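Local coordinates for protein Baccell_00875 (Bacteroides cellulosilyticus DSM 14838, PDB 5NO8) that probably acts as a polysaccharide lyase that removes the L-rhamnose caps carried on glucuronic acid in complex arabinogalactan proteins, at residues 513-516 against 517-521. Residues are numbered along the deposited sequence; the frame is centred on the assembly and turned at random.
Sequences TDLR and NDFIK
Leu515 lays one methyl, CD1, over the face of the Phe519 ring, one turn further along helix 509-529. This CD1 stands 4.2 Å from the ring centroid and 26° off the normal, a CH-pi contact, while CG comes within 3.6 Å of Phe519 CE2. CD2 is on the same side of the ring plane but beyond the rim, near CE2 and CZ. Leu515 turns CG opposite its own N (chi1 -171°) and along the helix, whereas Phe519 swings CG beside its N (chi1 -68°), back toward the preceding turn. Both belong to the buried face of the helix, where Leu500 of helix 496-505 and Phe482 of helix 469-485 touch the pair.

Asp514 and Asp518 point their carboxylates to a common place, OD2 to OD2 at 4.4 Å. Lys479 of helix 469-485 forms a salt bridge with each of these oxygens; the Tyr475 hydroxyl is also hydrogen-bonded to Asp514 OD2, and that of Tyr487 to Asp518 OD1. Asp514 OD1 accepts a hydrogen bond from a water, whose O also donates to Asn517 OD1 at 2.7 Å, a bridge between side chains three residues apart on the more open side. On the next flank, Arg516 extends from CG to NE, its CG 4.1 Å from Ile520 CD1, and NH1 is hydrogen-bonded to the hydroxyl of Tyr512, one turn back.

Beneath these side chains run regular alpha-helical bonds, each N-H donating to the carbonyl four residues earlier, as Phe519 N does to Leu515 O at 2.9 Å. One helix thus presents an apolar Leu-Phe pair and an acidic pair to its neighbours in the helical domain. The shared lysine probably offsets the repulsion between the two aspartates and keeps both ionised, tying successive turns of 509-529 to helix 469-485.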
loop_
_atom_site.group_PDB
_atom_site.type_symbol
_atom_site.label_atom_id
_atom_site.label_comp_id
_atom_site.label_asym_id
_atom_site.label_seq_id
_atom_site.Cartn_x
_atom_site.Cartn_y
_atom_site.Cartn_z
ATOM N N THR A 513 6.664 -32.583 16.992
ATOM C CA THR A 513 5.961 -32.208 18.222
ATOM C C THR A 513 6.654 -31.056 18.954
ATOM O O THR A 513 5.973 -30.198 19.516
ATOM C CB THR A 513 5.803 -33.401 19.187
ATOM O OG1 THR A 513 7.060 -34.071 19.312
ATOM C CG2 THR A 513 4.743 -34.376 18.678
ATOM N N ASP A 514 7.986 -31.025 18.932
ATOM C CA ASP A 514 8.748 -29.921 19.534
ATOM C C ASP A 514 8.504 -28.560 18.854
ATOM O O ASP A 514 8.296 -27.534 19.521
ATOM C CB ASP A 514 10.241 -30.224 19.474
ATOM C CG ASP A 514 11.075 -29.162 20.141
ATOM O OD1 ASP A 514 10.709 -28.724 21.247
ATOM O OD2 ASP A 514 12.111 -28.770 19.576
ATOM N N LEU A 515 8.565 -28.562 17.529
ATOM C CA LEU A 515 8.269 -27.350 16.758
ATOM C C LEU A 515 6.818 -26.935 16.933
ATOM O O LEU A 515 6.541 -25.756 17.116
ATOM C CB LEU A 515 8.587 -27.547 15.277
ATOM C CG LEU A 515 8.517 -26.270 14.426
ATOM C CD1 LEU A 515 9.518 -25.234 14.902
ATOM C CD2 LEU A 515 8.743 -26.612 12.953
ATOM N N ARG A 516 5.905 -27.893 16.904
ATOM C CA ARG A 516 4.502 -27.622 17.144
ATOM C C ARG A 516 4.276 -26.944 18.506
ATOM O O ARG A 516 3.496 -25.987 18.614
ATOM C CB ARG A 516 3.688 -28.908 16.999
ATOM C CG ARG A 516 2.199 -28.761 17.263
ATOM C CD ARG A 516 1.453 -29.963 16.738
ATOM N NE ARG A 516 0.063 -29.981 17.186
ATOM C CZ ARG A 516 -0.958 -30.527 16.524
ATOM N NH1 ARG A 516 -0.788 -31.128 15.344
ATOM N NH2 ARG A 516 -2.182 -30.472 17.050
ATOM N N ASN A 517 4.982 -27.420 19.534
ATOM C CA ASN A 517 4.916 -26.801 20.857
ATOM C C ASN A 517 5.476 -25.376 20.850
ATOM O O ASN A 517 4.931 -24.501 21.525
ATOM C CB ASN A 517 5.671 -27.645 21.914
ATOM C CG ASN A 517 4.993 -28.969 22.238
ATOM O OD1 ASN A 517 5.651 -29.871 22.763
ATOM N ND2 ASN A 517 3.695 -29.103 21.945
ATOM N N ASP A 518 6.560 -25.150 20.114
ATOM C CA ASP A 518 7.112 -23.794 19.939
ATOM C C ASP A 518 6.099 -22.853 19.269
ATOM O O ASP A 518 5.908 -21.715 19.720
ATOM C CB ASP A 518 8.410 -23.800 19.127
ATOM C CG ASP A 518 9.614 -24.319 19.910
ATOM O OD1 ASP A 518 9.562 -24.406 21.153
ATOM O OD2 ASP A 518 10.640 -24.617 19.265
ATOM N N PHE A 519 5.446 -23.331 18.218
ATOM C CA PHE A 519 4.414 -22.527 17.561
ATOM C C PHE A 519 3.230 -22.259 18.492
ATOM O O PHE A 519 2.687 -21.151 18.494
ATOM C CB PHE A 519 3.912 -23.170 16.259
ATOM C CG PHE A 519 4.926 -23.215 15.146
ATOM C CD1 PHE A 519 5.884 -22.225 14.973
ATOM C CD2 PHE A 519 4.893 -24.263 14.230
ATOM C CE1 PHE A 519 6.802 -22.286 13.929
ATOM C CE2 PHE A 519 5.791 -24.316 13.181
ATOM C CZ PHE A 519 6.744 -23.330 13.030
ATOM N N ILE A 520 2.818 -23.252 19.273
ATOM C CA ILE A 520 1.742 -23.038 20.266
ATOM C C ILE A 520 2.094 -21.910 21.263
ATOM O O ILE A 520 1.247 -21.068 21.580
ATOM C CB ILE A 520 1.354 -24.372 20.973
ATOM C CG1 ILE A 520 0.574 -25.263 20.000
ATOM C CG2 ILE A 520 0.519 -24.141 22.235
ATOM C CD1 ILE A 520 0.493 -26.729 20.401
ATOM N N LYS A 521 3.334 -21.882 21.731
ATOM C CA LYS A 521 3.826 -20.807 22.613
ATOM C C LYS A 521 3.686 -19.444 21.957
ATOM O O LYS A 521 3.170 -18.509 22.567
ATOM C CB LYS A 521 5.294 -21.031 22.978
HETATM O O HOH W 1 8.262 -29.508 23.112
#